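Local atomic coordinates of leucine-rich repeat protein (Bacteroides thetaiotaomicron, PDB entry 4ECN), a protein that is of unknown function but, as an extracellular protein built largely of leucine-rich repeats, probably binds other proteins. Residues H130-F135 with N249-D254; V209-G214 with E242-I247. All blocks are in the same frame, centred on the assembly; numbering follows the deposited sequence.

Contact 1: residues H130-F135 with N249-D254; sequences HGTVTF and NKLTKD
V133, which meets T252 across the contact, also lays its CG1 over one face of the F135 ring, 3.5 Å above the ring plane and offset toward the rim. Strands 130-139 and 251-259 here form a parallel ladder in the second DUF4458 domain, of the transthyretin clan. The short segments run side by side, 11° apart. As in any parallel pair, one residue bonds to both neighbours of its opposite number: around L251, T132 N donates to K250 O (3.1 Å) and T132 O accepts from T252 N (2.8 Å). T252 O then takes T134 N, and N249 N reaches H130 O. N249 has a left-handed backbone, which asparagine tolerates well, and its OD1 accepts from A102 N in the first DUF4458 domain.

V133 and T252 lie side by side, CG2 of V133 3.9 Å from CB of T252. V133 also touches F244 and V246, so a branched apolar residue suits it, while T252 OG1 bonds to T245 O. On the other face, L251 crosses T132 at about a right angle, its CD1 beside the threonine OG1; T132 is buried against A208 and W210, while L251 lies at the exposed margin. At T134 the hydroxyl joins the ladder: OG1 stands between the backbone N and the carbonyl carbon (chi1 56°), where it accepts D254 N at 3.2 Å.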
ATOM      1  N   HIS A 130      21.316  26.351 -34.169  1.00 62.84           N
ATOM      2  CA  HIS A 130      20.815  25.183 -34.876  1.00 61.39           C
ATOM      3  C   HIS A 130      21.338  25.135 -36.282  1.00 65.67           C
ATOM      4  O   HIS A 130      21.680  26.168 -36.862  1.00 67.17           O
ATOM      5  CB  HIS A 130      19.279  25.207 -34.910  1.00 61.59           C
ATOM      6  CG  HIS A 130      18.622  24.831 -33.620  1.00 64.21           C
ATOM      7  ND1 HIS A 130      18.703  25.644 -32.502  1.00 65.80           N
ATOM      8  CD2 HIS A 130      17.839  23.765 -33.328  1.00 65.26           C
ATOM      9  CE1 HIS A 130      18.005  25.031 -31.556  1.00 64.47           C
ATOM     10  NE2 HIS A 130      17.458  23.899 -32.007  1.00 64.48           N
ATOM     11  N   GLY A 131      21.382  23.926 -36.815  1.00 60.64           N
ATOM     12  CA  GLY A 131      21.717  23.608 -38.195  1.00 60.23           C
ATOM     13  C   GLY A 131      20.584  22.751 -38.727  1.00 63.03           C
ATOM     14  O   GLY A 131      19.595  22.546 -38.008  1.00 62.12           O
ATOM     15  N   THR A 132      20.688  22.249 -39.979  1.00 59.26           N
ATOM     16  CA  THR A 132      19.626  21.399 -40.547  1.00 58.85           C
ATOM     17  C   THR A 132      20.234  20.056 -41.020  1.00 63.28           C
ATOM     18  O   THR A 132      21.443  19.968 -41.226  1.00 63.55           O
ATOM     19  CB  THR A 132      18.828  22.107 -41.651  1.00 63.67           C
ATOM     20  OG1 THR A 132      19.713  22.613 -42.644  1.00 65.83           O
ATOM     21  CG2 THR A 132      17.957  23.238 -41.099  1.00 59.38           C
ATOM     22  N   VAL A 133      19.401  18.996 -41.111  1.00 59.69           N
ATOM     23  CA  VAL A 133      19.856  17.636 -41.431  1.00 59.60           C
ATOM     24  C   VAL A 133      18.871  16.904 -42.340  1.00 64.67           C
ATOM     25  O   VAL A 133      17.660  17.087 -42.230  1.00 65.24           O
ATOM     26  CB  VAL A 133      20.065  16.823 -40.107  1.00 62.30           C
ATOM     27  CG1 VAL A 133      20.000  15.314 -40.322  1.00 61.43           C
ATOM     28  CG2 VAL A 133      21.381  17.194 -39.438  1.00 62.42           C
ATOM     29  N   THR A 134      19.418  16.028 -43.198  1.00 60.44           N
ATOM     30  CA  THR A 134      18.688  15.093 -44.050  1.00 60.19           C
ATOM     31  C   THR A 134      19.248  13.716 -43.777  1.00 63.55           C
ATOM     32  O   THR A 134      20.448  13.580 -43.515  1.00 62.15           O
ATOM     33  CB  THR A 134      18.743  15.455 -45.536  1.00 67.44           C
ATOM     34  OG1 THR A 134      20.114  15.543 -45.939  1.00 75.28           O
ATOM     35  CG2 THR A 134      17.986  16.725 -45.861  1.00 60.69           C
ATOM     36  N   PHE A 135      18.395  12.698 -43.842  1.00 59.98           N
ATOM     37  CA  PHE A 135      18.806  11.327 -43.565  1.00 58.84           C
ATOM     38  C   PHE A 135      18.892  10.505 -44.840  1.00 63.27           C
ATOM     39  O   PHE A 135      18.253  10.824 -45.850  1.00 64.34           O
ATOM     40  CB  PHE A 135      17.829  10.676 -42.570  1.00 59.38           C
ATOM     41  CG  PHE A 135      17.830  11.415 -41.255  1.00 59.27           C
ATOM     42  CD1 PHE A 135      18.765  11.114 -40.272  1.00 61.37           C
ATOM     43  CD2 PHE A 135      16.967  12.484 -41.040  1.00 59.40           C
ATOM     44  CE1 PHE A 135      18.807  11.839 -39.085  1.00 60.67           C
ATOM     45  CE2 PHE A 135      17.008  13.203 -39.846  1.00 60.59           C
ATOM     46  CZ  PHE A 135      17.914  12.867 -38.877  1.00 58.08           C
ATOM     47  N   ASN A 249      23.790  27.189 -38.603  1.00 77.70           N
ATOM     48  CA  ASN A 249      23.138  27.823 -39.771  1.00 77.79           C
ATOM     49  C   ASN A 249      23.567  27.155 -41.121  1.00 78.44           C
ATOM     50  O   ASN A 249      23.353  27.737 -42.190  1.00 78.85           O
ATOM     51  CB  ASN A 249      23.413  29.349 -39.793  1.00 82.83           C
ATOM     52  CG  ASN A 249      22.916  30.102 -38.546  1.00118.82           C
ATOM     53  OD1 ASN A 249      22.027  29.652 -37.788  1.00112.57           O
ATOM     54  ND2 ASN A 249      23.480  31.284 -38.302  1.00113.04           N
ATOM     55  N   LYS A 250      24.056  25.890 -41.051  1.00 71.97           N
ATOM     56  CA  LYS A 250      24.480  25.055 -42.181  1.00 71.41           C
ATOM     57  C   LYS A 250      23.738  23.701 -42.183  1.00 74.13           C
ATOM     58  O   LYS A 250      23.368  23.201 -41.120  1.00 73.26           O
ATOM     59  CB  LYS A 250      26.010  24.814 -42.158  1.00 73.83           C
ATOM     60  CG  LYS A 250      26.884  26.070 -42.262  1.00 84.28           C
ATOM     61  CD  LYS A 250      26.800  26.764 -43.624  1.00 94.75           C
ATOM     62  CE  LYS A 250      27.597  28.044 -43.670  1.00104.87           C
ATOM     63  NZ  LYS A 250      27.631  28.629 -45.040  1.00114.19           N
ATOM     64  N   LEU A 251      23.561  23.097 -43.382  1.00 70.23           N
ATOM     65  CA  LEU A 251      22.886  21.803 -43.559  1.00 68.78           C
ATOM     66  C   LEU A 251      23.867  20.625 -43.679  1.00 71.14           C
ATOM     67  O   LEU A 251      24.729  20.603 -44.560  1.00 71.34           O
ATOM     68  CB  LEU A 251      21.984  21.815 -44.809  1.00 68.87           C
ATOM     69  CG  LEU A 251      21.485  20.446 -45.325  1.00 72.65           C
ATOM     70  CD1 LEU A 251      20.206  20.012 -44.635  1.00 72.15           C
ATOM     71  CD2 LEU A 251      21.301  20.469 -46.818  1.00 73.54           C
ATOM     72  N   THR A 252      23.660  19.615 -42.836  1.00 66.47           N
ATOM     73  CA  THR A 252      24.395  18.362 -42.885  1.00 66.33           C
ATOM     74  C   THR A 252      23.552  17.420 -43.752  1.00 71.09           C
ATOM     75  O   THR A 252      22.353  17.276 -43.520  1.00 71.01           O
ATOM     76  CB  THR A 252      24.693  17.852 -41.471  1.00 68.85           C
ATOM     77  OG1 THR A 252      25.433  18.862 -40.760  1.00 65.43           O
ATOM     78  CG2 THR A 252      25.435  16.502 -41.476  1.00 62.34           C
ATOM     79  N   LYS A 253      24.154  16.837 -44.781  1.00 68.21           N
ATOM     80  CA  LYS A 253      23.410  15.995 -45.698  1.00 68.46           C
ATOM     81  C   LYS A 253      23.702  14.520 -45.450  1.00 73.00           C
ATOM     82  O   LYS A 253      24.825  14.152 -45.095  1.00 72.55           O
ATOM     83  CB  LYS A 253      23.769  16.380 -47.153  1.00 71.96           C
ATOM     84  CG  LYS A 253      22.851  15.810 -48.239  1.00 83.35           C
ATOM     85  CD  LYS A 253      23.489  15.921 -49.631  1.00 88.91           C
ATOM     86  CE  LYS A 253      22.706  15.154 -50.679  1.00 90.02           C
ATOM     87  NZ  LYS A 253      23.400  15.119 -51.994  1.00 92.27           N
ATOM     88  N   ASP A 254      22.666  13.684 -45.670  1.00 70.23           N
ATOM     89  CA  ASP A 254      22.638  12.219 -45.651  1.00 70.17           C
ATOM     90  C   ASP A 254      23.285  11.599 -44.380  1.00 72.11           C
ATOM     91  O   ASP A 254      24.316  10.911 -44.442  1.00 72.32           O
ATOM     92  CB  ASP A 254      23.315  11.669 -46.915  1.00 73.30           C
ATOM     93  CG  ASP A 254      22.495  11.920 -48.174  1.00 91.25           C
ATOM     94  OD1 ASP A 254      21.301  12.334 -48.044  1.00 91.32           O
ATOM     95  OD2 ASP A 254      23.026  11.676 -49.287  1.00100.78           O
TER

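Contact 2: residues V209-G214 with E242-I247; sequences VWLPAG and ESFTVI
G214 and V246 form an antiparallel hydrogen-bonded pair where the chain leaves strand 202-212 and enters strand 214-227, a corner of the second DUF4458 domain's beta fold. Strand 209-212 runs at 87° to strand 244-246, so backbone pairing starts only after the turn through P212 and A213. There V246 N donates to G214 O at 2.7 Å in a nearly straight bond, and G214 N returns a longer, more bent one to V246 O at 3.2 Å. Beyond the segment F244 bonds to Y216, carrying the pairing on. Glycine suits the corner because its backbone is almost fully extended with a positive phi (162°), a shape that residues with a beta carbon adopt poorly.

Before the corner no backbone bond forms: methyls of L211 and V246 pack on side chains and on carbonyl oxygens. L211 points toward the other strand and sets CD1 at the edge of the F244 ring, near its plane and 4.0 Å from CE2. The side chains of L211 and V246 cross at about a right angle, with CD1 4.2 Å from CG2. V246 holds CG1 anti to its backbone N (chi1 177°), and this methyl lies 3.6 Å from L211 O and also near A213 CA. An alanine in place of V246 would probably keep the backbone bonds but open a gap where the two methyls met L211 and A213, leaving L211 CD1 with F244 as its neighbour from this strand. V133 and V162 also pack against F244.

A213 CB lies beside V246 O, and T245 CG2 is 3.7 Å from G214 O. The chemistry is thus divided: two backbone bonds fix the register at the corner, while the contact with strand 202-212 itself is van der Waals and depends on shape.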
ATOM      1  N   VAL A 209      15.415  18.720 -41.160  1.00 65.21           N
ATOM      2  CA  VAL A 209      14.935  18.920 -39.798  1.00 63.02           C
ATOM      3  C   VAL A 209      15.888  19.888 -39.125  1.00 65.09           C
ATOM      4  O   VAL A 209      16.981  20.072 -39.625  1.00 62.77           O
ATOM      5  CB  VAL A 209      14.759  17.594 -39.012  1.00 66.21           C
ATOM      6  CG1 VAL A 209      13.822  16.650 -39.750  1.00 65.84           C
ATOM      7  CG2 VAL A 209      16.091  16.911 -38.714  1.00 66.07           C
ATOM      8  N   TRP A 210      15.464  20.545 -38.038  1.00 63.91           N
ATOM      9  CA  TRP A 210      16.296  21.503 -37.306  1.00 64.36           C
ATOM     10  C   TRP A 210      16.805  20.885 -36.027  1.00 64.95           C
ATOM     11  O   TRP A 210      16.019  20.666 -35.098  1.00 64.44           O
ATOM     12  CB  TRP A 210      15.538  22.813 -36.982  1.00 64.36           C
ATOM     13  CG  TRP A 210      15.412  23.768 -38.128  1.00 66.92           C
ATOM     14  CD1 TRP A 210      16.169  24.878 -38.358  1.00 70.60           C
ATOM     15  CD2 TRP A 210      14.464  23.697 -39.198  1.00 67.50           C
ATOM     16  NE1 TRP A 210      15.776  25.484 -39.530  1.00 71.03           N
ATOM     17  CE2 TRP A 210      14.730  24.780 -40.066  1.00 72.42           C
ATOM     18  CE3 TRP A 210      13.424  22.805 -39.523  1.00 68.87           C
ATOM     19  CZ2 TRP A 210      13.987  25.003 -41.231  1.00 72.49           C
ATOM     20  CZ3 TRP A 210      12.698  23.019 -40.687  1.00 71.12           C
ATOM     21  CH2 TRP A 210      12.977  24.108 -41.525  1.00 72.41           C
ATOM     22  N   LEU A 211      18.124  20.615 -35.969  1.00 58.58           N
ATOM     23  CA  LEU A 211      18.795  20.074 -34.784  1.00 56.02           C
ATOM     24  C   LEU A 211      19.773  21.077 -34.187  1.00 57.98           C
ATOM     25  O   LEU A 211      20.448  21.765 -34.948  1.00 58.11           O
ATOM     26  CB  LEU A 211      19.563  18.780 -35.111  1.00 55.29           C
ATOM     27  CG  LEU A 211      18.789  17.524 -35.458  1.00 58.21           C
ATOM     28  CD1 LEU A 211      19.745  16.427 -35.816  1.00 58.21           C
ATOM     29  CD2 LEU A 211      17.906  17.060 -34.307  1.00 57.59           C
ATOM     30  N   PRO A 212      19.957  21.152 -32.853  1.00 53.35           N
ATOM     31  CA  PRO A 212      21.017  22.050 -32.334  1.00 53.39           C
ATOM     32  C   PRO A 212      22.403  21.594 -32.833  1.00 58.44           C
ATOM     33  O   PRO A 212      22.610  20.394 -33.059  1.00 58.58           O
ATOM     34  CB  PRO A 212      20.892  21.925 -30.804  1.00 53.91           C
ATOM     35  CG  PRO A 212      19.594  21.227 -30.547  1.00 57.05           C
ATOM     36  CD  PRO A 212      19.270  20.420 -31.765  1.00 52.96           C
ATOM     37  N   ALA A 213      23.339  22.532 -33.053  1.00 54.39           N
ATOM     38  CA  ALA A 213      24.684  22.166 -33.497  1.00 53.19           C
ATOM     39  C   ALA A 213      25.339  21.242 -32.474  1.00 57.56           C
ATOM     40  O   ALA A 213      25.248  21.465 -31.264  1.00 57.01           O
ATOM     41  CB  ALA A 213      25.531  23.403 -33.722  1.00 54.14           C
ATOM     42  N   GLY A 214      25.942  20.178 -32.976  1.00 54.65           N
ATOM     43  CA  GLY A 214      26.611  19.174 -32.164  1.00 53.55           C
ATOM     44  C   GLY A 214      26.814  17.907 -32.954  1.00 57.10           C
ATOM     45  O   GLY A 214      26.533  17.867 -34.158  1.00 56.73           O
ATOM     46  N   GLU A 242      26.076   5.717 -37.983  1.00 61.55           N
ATOM     47  CA  GLU A 242      27.356   6.407 -38.130  1.00 61.00           C
ATOM     48  C   GLU A 242      27.201   7.873 -37.714  1.00 63.67           C
ATOM     49  O   GLU A 242      26.213   8.518 -38.064  1.00 63.43           O
ATOM     50  CB  GLU A 242      27.876   6.272 -39.562  1.00 62.64           C
ATOM     51  CG  GLU A 242      28.394   4.880 -39.867  1.00 69.15           C
ATOM     52  CD  GLU A 242      29.672   4.533 -39.134  1.00 98.17           C
ATOM     53  OE1 GLU A 242      30.720   5.157 -39.425  1.00 92.88           O
ATOM     54  OE2 GLU A 242      29.622   3.636 -38.261  1.00103.58           O
ATOM     55  N   SER A 243      28.158   8.354 -36.903  1.00 58.92           N
ATOM     56  CA  SER A 243      28.196   9.692 -36.312  1.00 57.18           C
ATOM     57  C   SER A 243      28.177  10.782 -37.366  1.00 59.56           C
ATOM     58  O   SER A 243      28.886  10.697 -38.363  1.00 61.39           O
ATOM     59  CB  SER A 243      29.437   9.855 -35.447  1.00 59.93           C
ATOM     60  OG  SER A 243      29.803   8.612 -34.868  1.00 70.92           O
ATOM     61  N   PHE A 244      27.324  11.772 -37.161  1.00 52.99           N
ATOM     62  CA  PHE A 244      27.216  12.917 -38.037  1.00 52.36           C
ATOM     63  C   PHE A 244      27.327  14.163 -37.188  1.00 59.35           C
ATOM     64  O   PHE A 244      27.094  14.103 -35.977  1.00 58.87           O
ATOM     65  CB  PHE A 244      25.931  12.883 -38.863  1.00 52.92           C
ATOM     66  CG  PHE A 244      24.626  12.931 -38.105  1.00 52.87           C
ATOM     67  CD1 PHE A 244      24.018  11.762 -37.657  1.00 54.17           C
ATOM     68  CD2 PHE A 244      23.952  14.135 -37.923  1.00 53.94           C
ATOM     69  CE1 PHE A 244      22.786  11.803 -37.009  1.00 54.02           C
ATOM     70  CE2 PHE A 244      22.711  14.173 -37.278  1.00 55.13           C
ATOM     71  CZ  PHE A 244      22.129  13.006 -36.844  1.00 52.50           C
ATOM     72  N   THR A 245      27.717  15.280 -37.796  1.00 57.92           N
ATOM     73  CA  THR A 245      27.897  16.506 -37.035  1.00 58.17           C
ATOM     74  C   THR A 245      27.044  17.616 -37.668  1.00 64.18           C
ATOM     75  O   THR A 245      27.013  17.740 -38.892  1.00 64.03           O
ATOM     76  CB  THR A 245      29.402  16.847 -36.988  1.00 61.10           C
ATOM     77  OG1 THR A 245      30.144  15.686 -36.574  1.00 56.31           O
ATOM     78  CG2 THR A 245      29.721  18.035 -36.088  1.00 56.99           C
ATOM     79  N   VAL A 246      26.345  18.404 -36.822  1.00 61.19           N
ATOM     80  CA  VAL A 246      25.512  19.539 -37.230  1.00 61.12           C
ATOM     81  C   VAL A 246      26.298  20.828 -36.978  1.00 67.46           C
ATOM     82  O   VAL A 246      26.841  21.021 -35.885  1.00 67.13           O
ATOM     83  CB  VAL A 246      24.143  19.548 -36.503  1.00 64.06           C
ATOM     84  CG1 VAL A 246      23.325  20.772 -36.869  1.00 63.47           C
ATOM     85  CG2 VAL A 246      23.354  18.276 -36.785  1.00 63.84           C
ATOM     86  N   ILE A 247      26.359  21.698 -38.001  1.00 66.11           N
ATOM     87  CA  ILE A 247      27.067  22.981 -37.941  1.00 67.02           C
ATOM     88  C   ILE A 247      26.045  24.096 -37.927  1.00 72.20           C
ATOM     89  O   ILE A 247      25.065  24.007 -38.662  1.00 72.00           O
ATOM     90  CB  ILE A 247      28.075  23.134 -39.131  1.00 70.57           C
ATOM     91  CG1 ILE A 247      28.983  21.886 -39.356  1.00 70.43           C
ATOM     92  CG2 ILE A 247      28.878  24.437 -39.060  1.00 71.73           C
ATOM     93  CD1 ILE A 247      29.846  21.412 -38.183  1.00 78.50           C
TER

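How the contacts relate
Both contacts hold strands of one mixed sheet in the second DUF4458 domain, and their centres are about 6 Å apart. Contact 1 is a parallel ladder of backbone bonds, finished at D254 by a threonine hydroxyl, whereas contact 2 has one backbone pair at a corner and otherwise relies on van der Waals packing. Each is partly buried: V133, F135, L211, F244 and V246 lie inward, while K250, L251, K253, T245 and I247 face solvent. Strands 130-139 and 202-212 are neighbours, V133 O accepting V209 N at 3.0 Å. Strands 244-246 and 251-259 are consecutive in the chain, and T252 OG1 bonds to T245 O, tying the two contacts a second time.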